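Local coordinates for guanine nucleotide exchange factor p115rhogef (Homo sapiens, PDB 1IAP), which probably activates Rho GTPases by nucleotide exchange and, through this N-terminal RGS-like domain, probably recognises and regulates heterotrimeric G protein alpha subunits, at residues L18-Q23 with E114-K119; C37-M42 with H60-K65; F79-T84 with R95-E100; T125-E130 with L157-E162. All blocks are in the same frame, centred on the assembly; numbering follows the deposited sequence.

Contact 1. Residues L18-Q23 with E114-K119; sequences LMALLQ and EDFRSK
Next to the Phe116 ring that packs on Ala20 and Leu21 in this all-helical RGS-like domain, the carboxylate oxygen Asp115 OD1 is gripped twice: by Lys119 NZ at 3.3 Å, on its syn lone pair, and by His24 NE2. The salt bridge stays within helix 106-121, whereas the histidine belongs to helix 15-28 and also meets Phe116 edge-to-face, tying the polar fringe to the apolar centre. With CG anti to the backbone N (chi1 -177°), the phenyl ring reaches over to helix 15-28 and meets its backbone obliquely, CE1 standing 3.7 Å from Leu21 CA and the same 3.7 Å from Ala20 O. The methyl Leu21 CD1 fills the root of the aromatic group, 3.8 Å from Phe116 CG, while Ala20 CB sits 4.2 Å from Phe116 CZ. Phe5 and Thr125 add further contacts to the ring. Ala20 leaves room beside the aromatic, consistent with the 6.9 Å between Leu21 CA and Phe116 CA; dispersion forces dominate here, and the salt bridge of Asp115 and Lys119 lies at the margin.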
loop_
_atom_site.group_PDB
_atom_site.type_symbol
_atom_site.label_atom_id
_atom_site.label_comp_id
_atom_site.label_asym_id
_atom_site.label_seq_id
_atom_site.Cartn_x
_atom_site.Cartn_y
_atom_site.Cartn_z
ATOM N N LEU A 18 -6.654 -6.327 2.560
ATOM C CA LEU A 18 -5.926 -5.182 2.029
ATOM C C LEU A 18 -6.404 -4.826 0.616
ATOM O O LEU A 18 -6.570 -3.650 0.300
ATOM C CB LEU A 18 -4.414 -5.450 2.053
ATOM C CG LEU A 18 -3.522 -4.268 1.676
ATOM C CD1 LEU A 18 -3.822 -3.073 2.587
ATOM C CD2 LEU A 18 -2.062 -4.675 1.795
ATOM N N MET A 19 -6.629 -5.833 -0.231
ATOM C CA MET A 19 -7.125 -5.590 -1.587
ATOM C C MET A 19 -8.477 -4.862 -1.575
ATOM O O MET A 19 -8.719 -3.994 -2.408
ATOM C CB MET A 19 -7.255 -6.893 -2.388
ATOM C CG MET A 19 -5.954 -7.389 -3.023
ATOM S SD MET A 19 -5.143 -6.126 -4.048
ATOM C CE MET A 19 -6.476 -5.636 -5.142
ATOM N N ALA A 20 -9.367 -5.242 -0.660
ATOM C CA ALA A 20 -10.680 -4.604 -0.563
ATOM C C ALA A 20 -10.486 -3.138 -0.185
ATOM O O ALA A 20 -11.090 -2.245 -0.782
ATOM C CB ALA A 20 -11.555 -5.324 0.485
ATOM N N LEU A 21 -9.605 -2.897 0.780
ATOM C CA LEU A 21 -9.306 -1.544 1.237
ATOM C C LEU A 21 -8.708 -0.732 0.092
ATOM O O LEU A 21 -9.095 0.414 -0.128
ATOM C CB LEU A 21 -8.328 -1.584 2.416
ATOM C CG LEU A 21 -7.746 -0.253 2.899
ATOM C CD1 LEU A 21 -8.854 0.639 3.451
ATOM C CD2 LEU A 21 -6.686 -0.515 3.965
ATOM N N LEU A 22 -7.771 -1.340 -0.636
ATOM C CA LEU A 22 -7.116 -0.685 -1.757
ATOM C C LEU A 22 -8.117 -0.277 -2.824
ATOM O O LEU A 22 -8.055 0.840 -3.331
ATOM C CB LEU A 22 -6.048 -1.601 -2.374
ATOM C CG LEU A 22 -4.547 -1.378 -2.135
ATOM C CD1 LEU A 22 -4.256 -0.135 -1.317
ATOM C CD2 LEU A 22 -3.944 -2.600 -1.487
ATOM N N GLN A 23 -9.028 -1.183 -3.181
ATOM C CA GLN A 23 -10.027 -0.861 -4.196
ATOM C C GLN A 23 -10.889 0.307 -3.747
ATOM O O GLN A 23 -11.209 1.189 -4.541
ATOM C CB GLN A 23 -10.910 -2.064 -4.529
ATOM C CG GLN A 23 -11.990 -1.720 -5.558
ATOM C CD GLN A 23 -12.732 -2.925 -6.074
ATOM O OE1 GLN A 23 -13.940 -2.868 -6.324
ATOM N NE2 GLN A 23 -12.013 -4.020 -6.266
ATOM N N GLU A 114 -10.806 4.724 8.654
ATOM C CA GLU A 114 -12.024 5.064 9.384
ATOM C C GLU A 114 -13.205 5.025 8.421
ATOM O O GLU A 114 -14.220 4.388 8.704
ATOM C CB GLU A 114 -11.892 6.463 9.991
ATOM C CG GLU A 114 -13.129 6.983 10.713
ATOM C CD GLU A 114 -12.947 8.402 11.248
ATOM O OE1 GLU A 114 -11.823 8.951 11.160
ATOM O OE2 GLU A 114 -13.935 8.974 11.762
ATOM N N ASP A 115 -13.052 5.683 7.271
ATOM C CA ASP A 115 -14.104 5.725 6.264
ATOM C C ASP A 115 -14.452 4.325 5.772
ATOM O O ASP A 115 -15.621 4.003 5.587
ATOM C CB ASP A 115 -13.703 6.605 5.079
ATOM C CG ASP A 115 -14.829 6.768 4.071
ATOM O OD1 ASP A 115 -14.756 6.160 2.979
ATOM O OD2 ASP A 115 -15.806 7.486 4.382
ATOM N N PHE A 116 -13.435 3.496 5.559
ATOM C CA PHE A 116 -13.667 2.133 5.110
ATOM C C PHE A 116 -14.503 1.368 6.141
ATOM O O PHE A 116 -15.478 0.705 5.788
ATOM C CB PHE A 116 -12.343 1.389 4.870
ATOM C CG PHE A 116 -12.533 -0.009 4.335
ATOM C CD1 PHE A 116 -12.545 -0.246 2.963
ATOM C CD2 PHE A 116 -12.773 -1.075 5.204
ATOM C CE1 PHE A 116 -12.799 -1.534 2.451
ATOM C CE2 PHE A 116 -13.027 -2.362 4.709
ATOM C CZ PHE A 116 -13.042 -2.590 3.327
ATOM N N ARG A 117 -14.125 1.465 7.412
ATOM C CA ARG A 117 -14.856 0.766 8.471
ATOM C C ARG A 117 -16.325 1.177 8.557
ATOM O O ARG A 117 -17.202 0.328 8.733
ATOM C CB ARG A 117 -14.177 0.965 9.824
ATOM C CG ARG A 117 -12.806 0.338 9.918
ATOM C CD ARG A 117 -12.326 0.268 11.360
ATOM N NE ARG A 117 -12.229 1.585 11.984
ATOM C CZ ARG A 117 -11.124 2.324 12.019
ATOM N NH1 ARG A 117 -10.000 1.885 11.461
ATOM N NH2 ARG A 117 -11.140 3.506 12.617
ATOM N N SER A 118 -16.592 2.475 8.418
ATOM C CA SER A 118 -17.962 2.980 8.474
ATOM C C SER A 118 -18.778 2.506 7.276
ATOM O O SER A 118 -19.892 2.010 7.435
ATOM C CB SER A 118 -17.976 4.508 8.538
ATOM O OG SER A 118 -17.446 4.960 9.768
ATOM N N LYS A 119 -18.204 2.638 6.082
ATOM C CA LYS A 119 -18.879 2.223 4.856
ATOM C C LYS A 119 -19.127 0.714 4.855
ATOM O O LYS A 119 -20.162 0.250 4.378
ATOM C CB LYS A 119 -18.052 2.617 3.630
ATOM C CG LYS A 119 -17.831 4.115 3.460
ATOM C CD LYS A 119 -19.089 4.839 2.997
ATOM C CE LYS A 119 -18.821 6.323 2.762
ATOM N NZ LYS A 119 -17.754 6.551 1.742
#

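Contact 2. Residues C37-M42 with H60-K65; sequences CLHADM and HSFLEK
Within the all-helical RGS-like domain, an aromatic pair, His39 with Phe62, joins helix 32-43 to helix 48-63, and it illustrates how two rings can fasten consecutive helices with few atoms. The arrangement is an offset edge-to-face stack: the rim of Phe62 is directed at the face of the imidazole, with planes at 86° and ring centroids 5.3 Å apart. Phe62 CE1 lies 3.5 Å from His39 ND1, and Phe62 CZ comes over the same imidazole face, 3.7 Å from His39 ND1. Phe62 stands in a wider, pi-type turn of helix 48-63, and Phe58, a turn earlier, meets its ring. The far corner of the imidazole is tethered as well: His39 NE2 is hydrogen-bonded to Ala180 O in helix 171-187, which should fix the rotation of the ring. On the imidazole face opposite Phe62, the methyl Met42 CE rests 3.8 Å above the ring plane of His39, displaced toward its rim.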
loop_
_atom_site.group_PDB
_atom_site.type_symbol
_atom_site.label_atom_id
_atom_site.label_comp_id
_atom_site.label_asym_id
_atom_site.label_seq_id
_atom_site.Cartn_x
_atom_site.Cartn_y
_atom_site.Cartn_z
ATOM N N CYS A 37 2.894 4.094 2.443
ATOM C CA CYS A 37 3.085 3.409 3.716
ATOM C C CYS A 37 3.371 1.921 3.520
ATOM O O CYS A 37 4.208 1.349 4.218
ATOM C CB CYS A 37 1.853 3.579 4.609
ATOM S SG CYS A 37 1.662 5.229 5.330
ATOM N N LEU A 38 2.676 1.300 2.570
ATOM C CA LEU A 38 2.872 -0.124 2.299
ATOM C C LEU A 38 4.271 -0.381 1.734
ATOM O O LEU A 38 4.951 -1.318 2.150
ATOM C CB LEU A 38 1.799 -0.641 1.330
ATOM C CG LEU A 38 0.334 -0.526 1.769
ATOM C CD1 LEU A 38 -0.601 -1.058 0.668
ATOM C CD2 LEU A 38 0.114 -1.290 3.066
ATOM N N HIS A 39 4.712 0.467 0.805
ATOM C CA HIS A 39 6.033 0.300 0.207
ATOM C C HIS A 39 7.152 0.582 1.205
ATOM O O HIS A 39 8.234 -0.003 1.120
ATOM C CB HIS A 39 6.186 1.184 -1.027
ATOM C CG HIS A 39 5.457 0.671 -2.229
ATOM N ND1 HIS A 39 5.848 0.964 -3.515
ATOM C CD2 HIS A 39 4.362 -0.120 -2.339
ATOM C CE1 HIS A 39 5.025 0.379 -4.369
ATOM N NE2 HIS A 39 4.115 -0.285 -3.678
ATOM N N ALA A 40 6.877 1.469 2.156
ATOM C CA ALA A 40 7.847 1.829 3.187
ATOM C C ALA A 40 8.060 0.647 4.123
ATOM O O ALA A 40 9.173 0.400 4.585
ATOM C CB ALA A 40 7.357 3.033 3.968
ATOM N N ASP A 41 6.982 -0.084 4.390
ATOM C CA ASP A 41 7.042 -1.249 5.257
ATOM C C ASP A 41 7.823 -2.351 4.548
ATOM O O ASP A 41 8.626 -3.057 5.156
ATOM C CB ASP A 41 5.630 -1.736 5.577
ATOM C CG ASP A 41 5.617 -2.813 6.641
ATOM O OD1 ASP A 41 5.675 -4.006 6.283
ATOM O OD2 ASP A 41 5.563 -2.457 7.836
ATOM N N MET A 42 7.561 -2.484 3.253
ATOM C CA MET A 42 8.207 -3.467 2.395
ATOM C C MET A 42 9.716 -3.212 2.357
ATOM O O MET A 42 10.514 -4.152 2.339
ATOM C CB MET A 42 7.595 -3.373 0.993
ATOM C CG MET A 42 8.248 -4.217 -0.081
ATOM S SD MET A 42 7.213 -4.220 -1.568
ATOM C CE MET A 42 7.475 -2.566 -2.146
ATOM N N HIS A 60 11.231 8.050 -6.345
ATOM C CA HIS A 60 10.666 8.415 -7.637
ATOM C C HIS A 60 9.148 8.268 -7.731
ATOM O O HIS A 60 8.498 9.005 -8.465
ATOM C CB HIS A 60 11.356 7.632 -8.756
ATOM C CG HIS A 60 12.781 8.036 -8.978
ATOM N ND1 HIS A 60 13.137 9.287 -9.434
ATOM C CD2 HIS A 60 13.940 7.365 -8.777
ATOM C CE1 HIS A 60 14.454 9.373 -9.499
ATOM N NE2 HIS A 60 14.965 8.219 -9.105
ATOM N N SER A 61 8.593 7.340 -6.960
ATOM C CA SER A 61 7.156 7.089 -6.962
ATOM C C SER A 61 6.323 7.979 -6.043
ATOM O O SER A 61 5.211 8.375 -6.407
ATOM C CB SER A 61 6.872 5.625 -6.600
ATOM O OG SER A 61 7.300 4.741 -7.620
ATOM N N PHE A 62 6.861 8.315 -4.869
ATOM C CA PHE A 62 6.095 9.092 -3.898
ATOM C C PHE A 62 6.632 10.429 -3.423
ATOM O O PHE A 62 5.863 11.242 -2.897
ATOM C CB PHE A 62 5.839 8.235 -2.648
ATOM C CG PHE A 62 5.284 6.874 -2.945
ATOM C CD1 PHE A 62 6.091 5.746 -2.846
ATOM C CD2 PHE A 62 3.954 6.718 -3.324
ATOM C CE1 PHE A 62 5.584 4.478 -3.127
ATOM C CE2 PHE A 62 3.440 5.458 -3.607
ATOM C CZ PHE A 62 4.256 4.336 -3.508
ATOM N N LEU A 63 7.927 10.671 -3.603
ATOM C CA LEU A 63 8.524 11.908 -3.098
ATOM C C LEU A 63 8.964 12.954 -4.121
ATOM O O LEU A 63 8.955 14.152 -3.829
ATOM C CB LEU A 63 9.685 11.554 -2.150
ATOM C CG LEU A 63 9.415 10.437 -1.125
ATOM C CD1 LEU A 63 10.676 10.097 -0.325
ATOM C CD2 LEU A 63 8.284 10.837 -0.193
ATOM N N GLU A 64 9.331 12.517 -5.321
ATOM C CA GLU A 64 9.774 13.442 -6.362
ATOM C C GLU A 64 8.663 14.348 -6.900
ATOM O O GLU A 64 7.513 13.930 -7.027
ATOM C CB GLU A 64 10.446 12.676 -7.504
ATOM C CG GLU A 64 11.016 13.570 -8.588
ATOM C CD GLU A 64 11.988 12.841 -9.481
ATOM O OE1 GLU A 64 11.588 11.833 -10.105
ATOM O OE2 GLU A 64 13.155 13.279 -9.555
ATOM N N LYS A 65 9.038 15.582 -7.238
ATOM C CA LYS A 65 8.123 16.601 -7.756
ATOM C C LYS A 65 7.115 16.143 -8.814
ATOM O O LYS A 65 5.923 16.437 -8.710
ATOM C CB LYS A 65 8.925 17.784 -8.311
ATOM C CG LYS A 65 8.077 18.939 -8.833
ATOM C CD LYS A 65 8.900 19.900 -9.691
ATOM C CE LYS A 65 10.089 20.469 -8.927
ATOM N NZ LYS A 65 10.911 21.386 -9.768
#

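Contact 3. Residues F79-T84 with R95-E100; sequences FELDRT and RRFVQE
Phe97 reaches from helix 91-103 to the adjacent residues Glu80 and Leu81, and each meets the ring in its own way. Leu81 slides past it in the opposite direction, its CG above one face and its CD2 3.7 Å from Phe97 CE2. Glu80 comes by its aliphatic part, CB touching the rim of the ring 3.6 Å from Phe97 CZ, and then runs out extended. Its carboxylate carbon CD ends in the ring plane at the edge, 3.8 Å from Phe97 CE1, with the carboxylate turned 82° against the phenyl. Glu80 OE2 is 4.8 Å from Glu100 OE2, a nearness that may raise the proton affinity of either group. The chain behind the pair is pinned by a type I turn from Leu81 to Thr84. Thr84 OG1 lies 2.7 Å from Glu80 O, and Arg83 N bonds to the same oxygen from the opposite face of its plane. Replacing Phe97 by an alanine would probably leave Leu81 and the Glu80 methylene without their shared partner and open a gap between the helices. Val77 and Ile89 also pack on the ring, and Leu81 continues onto Tyr59 and Leu63 of helix 48-63.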
loop_
_atom_site.group_PDB
_atom_site.type_symbol
_atom_site.label_atom_id
_atom_site.label_comp_id
_atom_site.label_asym_id
_atom_site.label_seq_id
_atom_site.Cartn_x
_atom_site.Cartn_y
_atom_site.Cartn_z
ATOM N N PHE A 79 13.763 19.187 1.669
ATOM C CA PHE A 79 14.922 20.082 1.696
ATOM C C PHE A 79 16.216 19.264 1.703
ATOM O O PHE A 79 17.134 19.529 0.922
ATOM C CB PHE A 79 14.829 20.981 2.941
ATOM C CG PHE A 79 16.043 21.841 3.182
ATOM C CD1 PHE A 79 16.099 23.145 2.698
ATOM C CD2 PHE A 79 17.125 21.351 3.916
ATOM C CE1 PHE A 79 17.215 23.952 2.942
ATOM C CE2 PHE A 79 18.245 22.150 4.164
ATOM C CZ PHE A 79 18.289 23.450 3.674
ATOM N N GLU A 80 16.267 18.255 2.569
ATOM C CA GLU A 80 17.440 17.392 2.689
ATOM C C GLU A 80 17.654 16.514 1.462
ATOM O O GLU A 80 18.791 16.299 1.045
ATOM C CB GLU A 80 17.340 16.523 3.942
ATOM C CG GLU A 80 17.406 17.307 5.243
ATOM C CD GLU A 80 17.314 16.416 6.466
ATOM O OE1 GLU A 80 18.358 15.876 6.893
ATOM O OE2 GLU A 80 16.194 16.252 6.999
ATOM N N LEU A 81 16.565 16.006 0.887
ATOM C CA LEU A 81 16.654 15.167 -0.303
ATOM C C LEU A 81 17.262 15.934 -1.470
ATOM O O LEU A 81 18.125 15.415 -2.184
ATOM C CB LEU A 81 15.277 14.628 -0.697
ATOM C CG LEU A 81 14.780 13.452 0.145
ATOM C CD1 LEU A 81 13.348 13.108 -0.221
ATOM C CD2 LEU A 81 15.699 12.251 -0.072
ATOM N N ASP A 82 16.833 17.181 -1.639
ATOM C CA ASP A 82 17.337 18.021 -2.719
ATOM C C ASP A 82 18.797 18.425 -2.520
ATOM O O ASP A 82 19.404 19.038 -3.401
ATOM C CB ASP A 82 16.464 19.271 -2.871
ATOM C CG ASP A 82 15.037 18.946 -3.287
ATOM O OD1 ASP A 82 14.773 17.801 -3.712
ATOM O OD2 ASP A 82 14.174 19.844 -3.191
ATOM N N ARG A 83 19.360 18.068 -1.370
ATOM C CA ARG A 83 20.746 18.403 -1.057
ATOM C C ARG A 83 21.604 17.180 -0.751
ATOM O O ARG A 83 22.781 17.310 -0.410
ATOM C CB ARG A 83 20.784 19.387 0.113
ATOM C CG ARG A 83 20.293 20.763 -0.273
ATOM C CD ARG A 83 19.761 21.546 0.908
ATOM N NE ARG A 83 19.237 22.838 0.474
ATOM C CZ ARG A 83 18.136 22.998 -0.256
ATOM N NH1 ARG A 83 17.417 21.945 -0.632
ATOM N NH2 ARG A 83 17.791 24.209 -0.668
ATOM N N THR A 84 21.019 15.995 -0.883
ATOM C CA THR A 84 21.747 14.762 -0.609
ATOM C C THR A 84 21.843 13.882 -1.849
ATOM O O THR A 84 20.839 13.570 -2.493
ATOM C CB THR A 84 21.103 13.961 0.547
ATOM O OG1 THR A 84 20.957 14.807 1.695
ATOM C CG2 THR A 84 21.986 12.782 0.929
ATOM N N ARG A 95 16.483 5.462 6.691
ATOM C CA ARG A 95 15.428 5.027 7.603
ATOM C C ARG A 95 14.697 6.240 8.173
ATOM O O ARG A 95 13.483 6.203 8.349
ATOM C CB ARG A 95 15.999 4.185 8.745
ATOM C CG ARG A 95 16.683 2.906 8.295
ATOM C CD ARG A 95 17.184 2.094 9.480
ATOM N NE ARG A 95 18.248 1.169 9.090
ATOM C CZ ARG A 95 18.075 0.098 8.320
ATOM N NH1 ARG A 95 16.873 -0.209 7.851
ATOM N NH2 ARG A 95 19.119 -0.652 7.992
ATOM N N ARG A 96 15.440 7.312 8.455
ATOM C CA ARG A 96 14.845 8.536 8.996
ATOM C C ARG A 96 13.880 9.157 7.993
ATOM O O ARG A 96 12.771 9.543 8.359
ATOM C CB ARG A 96 15.922 9.563 9.367
ATOM C CG ARG A 96 16.855 9.127 10.482
ATOM C CD ARG A 96 17.779 10.263 10.893
ATOM N NE ARG A 96 18.818 9.817 11.820
ATOM C CZ ARG A 96 19.431 10.606 12.699
ATOM N NH1 ARG A 96 19.112 11.892 12.785
ATOM N NH2 ARG A 96 20.380 10.112 13.482
ATOM N N PHE A 97 14.318 9.271 6.740
ATOM C CA PHE A 97 13.484 9.834 5.677
ATOM C C PHE A 97 12.200 9.022 5.524
ATOM O O PHE A 97 11.110 9.584 5.431
ATOM C CB PHE A 97 14.233 9.855 4.341
ATOM C CG PHE A 97 15.273 10.941 4.235
ATOM C CD1 PHE A 97 15.207 12.074 5.037
ATOM C CD2 PHE A 97 16.315 10.830 3.322
ATOM C CE1 PHE A 97 16.164 13.080 4.933
ATOM C CE2 PHE A 97 17.275 11.830 3.210
ATOM C CZ PHE A 97 17.198 12.957 4.016
ATOM N N VAL A 98 12.336 7.700 5.510
ATOM C CA VAL A 98 11.185 6.812 5.383
ATOM C C VAL A 98 10.224 6.972 6.562
ATOM O O VAL A 98 9.025 7.164 6.360
ATOM C CB VAL A 98 11.623 5.330 5.254
ATOM C CG1 VAL A 98 10.410 4.408 5.291
ATOM C CG2 VAL A 98 12.377 5.125 3.963
ATOM N N GLN A 99 10.748 6.919 7.787
ATOM C CA GLN A 99 9.909 7.062 8.978
ATOM C C GLN A 99 9.203 8.418 9.056
ATOM O O GLN A 99 8.041 8.491 9.457
ATOM C CB GLN A 99 10.722 6.814 10.256
ATOM C CG GLN A 99 11.387 5.438 10.342
ATOM C CD GLN A 99 10.404 4.268 10.379
ATOM O OE1 GLN A 99 9.292 4.342 9.849
ATOM N NE2 GLN A 99 10.827 3.171 10.999
ATOM N N GLU A 100 9.902 9.488 8.673
ATOM C CA GLU A 100 9.323 10.831 8.693
ATOM C C GLU A 100 8.239 10.969 7.631
ATOM O O GLU A 100 7.229 11.642 7.844
ATOM C CB GLU A 100 10.395 11.900 8.473
ATOM C CG GLU A 100 11.302 12.140 9.668
ATOM C CD GLU A 100 12.224 13.335 9.468
ATOM O OE1 GLU A 100 11.722 14.481 9.463
ATOM O OE2 GLU A 100 13.447 13.128 9.312
#

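Contact 4. Residues T125-E130 with L157-E162; sequences TPWEQE and LMHLEE
Trp127 drives the six-membered end of its indole into the face of His159, a T-shaped pair with planes at 89° and centroids 4.9 Å apart. Trp127 CZ2 makes the closest approach, 3.4 Å from His159 CG, and Trp127 CH2 follows at 3.7 Å from the same atom. The histidine CB joins in, 3.6 Å from Trp127 CZ2. At another part of the indole edge, Glu130 OE1 lies in the ring plane. Were His159 an alanine, the indole edge would probably lose its aromatic partner and the tryptophan would be freer to shift. In His159, chi1 of -167° carries the imidazole toward Trp127, and chi2 near -84° turns its face to the indole. In this RGS-like fold the pair links the start of helix 128-135 to the last turns of helix 142-162. Trp127 occupies the N-cap position of the former in a left-handed backbone conformation, its CB directed toward helix 142-162. Arg155 and Leu156 of that helix also touch the indole. Further out, Glu130 OE2 forms a salt bridge with Arg155 NH1.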
loop_
_atom_site.group_PDB
_atom_site.type_symbol
_atom_site.label_atom_id
_atom_site.label_comp_id
_atom_site.label_asym_id
_atom_site.label_seq_id
_atom_site.Cartn_x
_atom_site.Cartn_y
_atom_site.Cartn_z
ATOM N N THR A 125 -18.755 -1.304 0.925
ATOM C CA THR A 125 -17.371 -1.613 0.578
ATOM C C THR A 125 -17.334 -2.864 -0.290
ATOM O O THR A 125 -18.149 -3.777 -0.123
ATOM C CB THR A 125 -16.469 -1.800 1.818
ATOM O OG1 THR A 125 -17.035 -2.785 2.691
ATOM C CG2 THR A 125 -16.310 -0.473 2.557
ATOM N N PRO A 126 -16.399 -2.906 -1.247
ATOM C CA PRO A 126 -16.248 -4.038 -2.165
ATOM C C PRO A 126 -15.731 -5.329 -1.558
ATOM O O PRO A 126 -15.046 -5.331 -0.532
ATOM C CB PRO A 126 -15.267 -3.494 -3.205
ATOM C CG PRO A 126 -14.396 -2.573 -2.389
ATOM C CD PRO A 126 -15.429 -1.839 -1.570
ATOM N N TRP A 127 -16.088 -6.433 -2.207
ATOM C CA TRP A 127 -15.638 -7.762 -1.817
ATOM C C TRP A 127 -16.004 -8.258 -0.420
ATOM O O TRP A 127 -15.305 -9.104 0.130
ATOM C CB TRP A 127 -14.122 -7.846 -2.013
ATOM C CG TRP A 127 -13.705 -7.484 -3.403
ATOM C CD1 TRP A 127 -12.951 -6.411 -3.781
ATOM C CD2 TRP A 127 -14.022 -8.196 -4.602
ATOM N NE1 TRP A 127 -12.778 -6.411 -5.144
ATOM C CE2 TRP A 127 -13.425 -7.496 -5.673
ATOM C CE3 TRP A 127 -14.754 -9.361 -4.877
ATOM C CZ2 TRP A 127 -13.531 -7.925 -6.998
ATOM C CZ3 TRP A 127 -14.859 -9.787 -6.196
ATOM C CH2 TRP A 127 -14.251 -9.069 -7.241
ATOM N N GLU A 128 -17.094 -7.750 0.145
ATOM C CA GLU A 128 -17.515 -8.174 1.473
ATOM C C GLU A 128 -17.885 -9.657 1.499
ATOM O O GLU A 128 -17.660 -10.337 2.495
ATOM C CB GLU A 128 -18.671 -7.299 1.977
ATOM C CG GLU A 128 -19.027 -7.489 3.457
ATOM C CD GLU A 128 -17.836 -7.328 4.407
ATOM O OE1 GLU A 128 -16.960 -6.473 4.162
ATOM O OE2 GLU A 128 -17.777 -8.070 5.410
ATOM N N GLN A 129 -18.430 -10.163 0.396
ATOM C CA GLN A 129 -18.790 -11.572 0.313
ATOM C C GLN A 129 -17.543 -12.451 0.472
ATOM O O GLN A 129 -17.572 -13.453 1.186
ATOM C CB GLN A 129 -19.469 -11.891 -1.028
ATOM C CG GLN A 129 -19.687 -13.383 -1.239
ATOM C CD GLN A 129 -20.076 -13.747 -2.657
ATOM O OE1 GLN A 129 -20.975 -14.555 -2.865
ATOM N NE2 GLN A 129 -19.385 -13.171 -3.641
ATOM N N GLU A 130 -16.451 -12.064 -0.179
ATOM C CA GLU A 130 -15.202 -12.826 -0.107
ATOM C C GLU A 130 -14.621 -12.796 1.301
ATOM O O GLU A 130 -14.177 -13.823 1.826
ATOM C CB GLU A 130 -14.182 -12.296 -1.125
ATOM C CG GLU A 130 -14.444 -12.724 -2.577
ATOM C CD GLU A 130 -15.776 -12.236 -3.133
ATOM O OE1 GLU A 130 -16.285 -11.186 -2.683
ATOM O OE2 GLU A 130 -16.319 -12.907 -4.034
ATOM N N LEU A 157 -7.091 -8.826 -7.131
ATOM C CA LEU A 157 -6.085 -8.046 -7.858
ATOM C C LEU A 157 -6.361 -8.101 -9.362
ATOM O O LEU A 157 -6.274 -7.089 -10.063
ATOM C CB LEU A 157 -4.675 -8.578 -7.568
ATOM C CG LEU A 157 -3.503 -7.814 -8.216
ATOM C CD1 LEU A 157 -3.618 -6.328 -7.923
ATOM C CD2 LEU A 157 -2.181 -8.358 -7.691
ATOM N N MET A 158 -6.694 -9.291 -9.852
ATOM C CA MET A 158 -6.988 -9.471 -11.266
ATOM C C MET A 158 -8.171 -8.592 -11.646
ATOM O O MET A 158 -8.159 -7.927 -12.685
ATOM C CB MET A 158 -7.300 -10.941 -11.558
ATOM C CG MET A 158 -7.677 -11.222 -13.007
ATOM S SD MET A 158 -8.011 -12.968 -13.304
ATOM C CE MET A 158 -6.341 -13.576 -13.599
ATOM N N HIS A 159 -9.170 -8.557 -10.771
ATOM C CA HIS A 159 -10.360 -7.756 -11.005
ATOM C C HIS A 159 -10.062 -6.259 -11.014
ATOM O O HIS A 159 -10.607 -5.524 -11.836
ATOM C CB HIS A 159 -11.425 -8.070 -9.957
ATOM C CG HIS A 159 -12.778 -7.525 -10.294
ATOM N ND1 HIS A 159 -13.152 -6.230 -10.006
ATOM C CD2 HIS A 159 -13.848 -8.103 -10.886
ATOM C CE1 HIS A 159 -14.395 -6.035 -10.405
ATOM N NE2 HIS A 159 -14.840 -7.156 -10.944
ATOM N N LEU A 160 -9.192 -5.809 -10.112
ATOM C CA LEU A 160 -8.849 -4.397 -10.046
ATOM C C LEU A 160 -8.121 -3.965 -11.314
ATOM O O LEU A 160 -8.368 -2.876 -11.835
ATOM C CB LEU A 160 -8.003 -4.100 -8.804
ATOM C CG LEU A 160 -7.611 -2.633 -8.581
ATOM C CD1 LEU A 160 -8.826 -1.715 -8.726
ATOM C CD2 LEU A 160 -6.993 -2.470 -7.215
ATOM N N GLU A 161 -7.252 -4.836 -11.826
ATOM C CA GLU A 161 -6.506 -4.538 -13.043
ATOM C C GLU A 161 -7.447 -4.419 -14.240
ATOM O O GLU A 161 -7.271 -3.550 -15.108
ATOM C CB GLU A 161 -5.455 -5.614 -13.316
ATOM C CG GLU A 161 -4.559 -5.273 -14.500
ATOM C CD GLU A 161 -3.482 -6.306 -14.753
ATOM O OE1 GLU A 161 -2.878 -6.794 -13.773
ATOM O OE2 GLU A 161 -3.232 -6.619 -15.938
ATOM N N GLU A 162 -8.449 -5.293 -14.280
ATOM C CA GLU A 162 -9.428 -5.278 -15.357
ATOM C C GLU A 162 -10.193 -3.960 -15.330
ATOM O O GLU A 162 -10.433 -3.360 -16.377
ATOM C CB GLU A 162 -10.393 -6.460 -15.230
ATOM C CG GLU A 162 -9.722 -7.809 -15.447
ATOM C CD GLU A 162 -10.676 -8.991 -15.368
ATOM O OE1 GLU A 162 -11.715 -8.903 -14.672
ATOM O OE2 GLU A 162 -10.370 -10.021 -16.003
#

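The four contacts spread along one helical domain, with contacts 1 and 4 on one side of its centre and contacts 2 and 3 on the other. Contacts 1 and 4 have centres about 12 Å apart and touch directly: Phe116 O lies 3.5 Å from Thr125 CG2, and Ala20 CB 3.6 Å from Pro126 O. Contacts 2 and 3 form a similar couple, also about 12 Å between centres, where Ala40 CB meets Val98 CG1 at 3.6 Å. Between the two halves, helices 15-28 and 32-43 touch, for instance, at Leu18 CD2 and Leu38 CD1, 4.1 Å apart, with Leu22 also packing on Leu38. Contacts 3 and 4, about 35 Å apart between centres, do not touch.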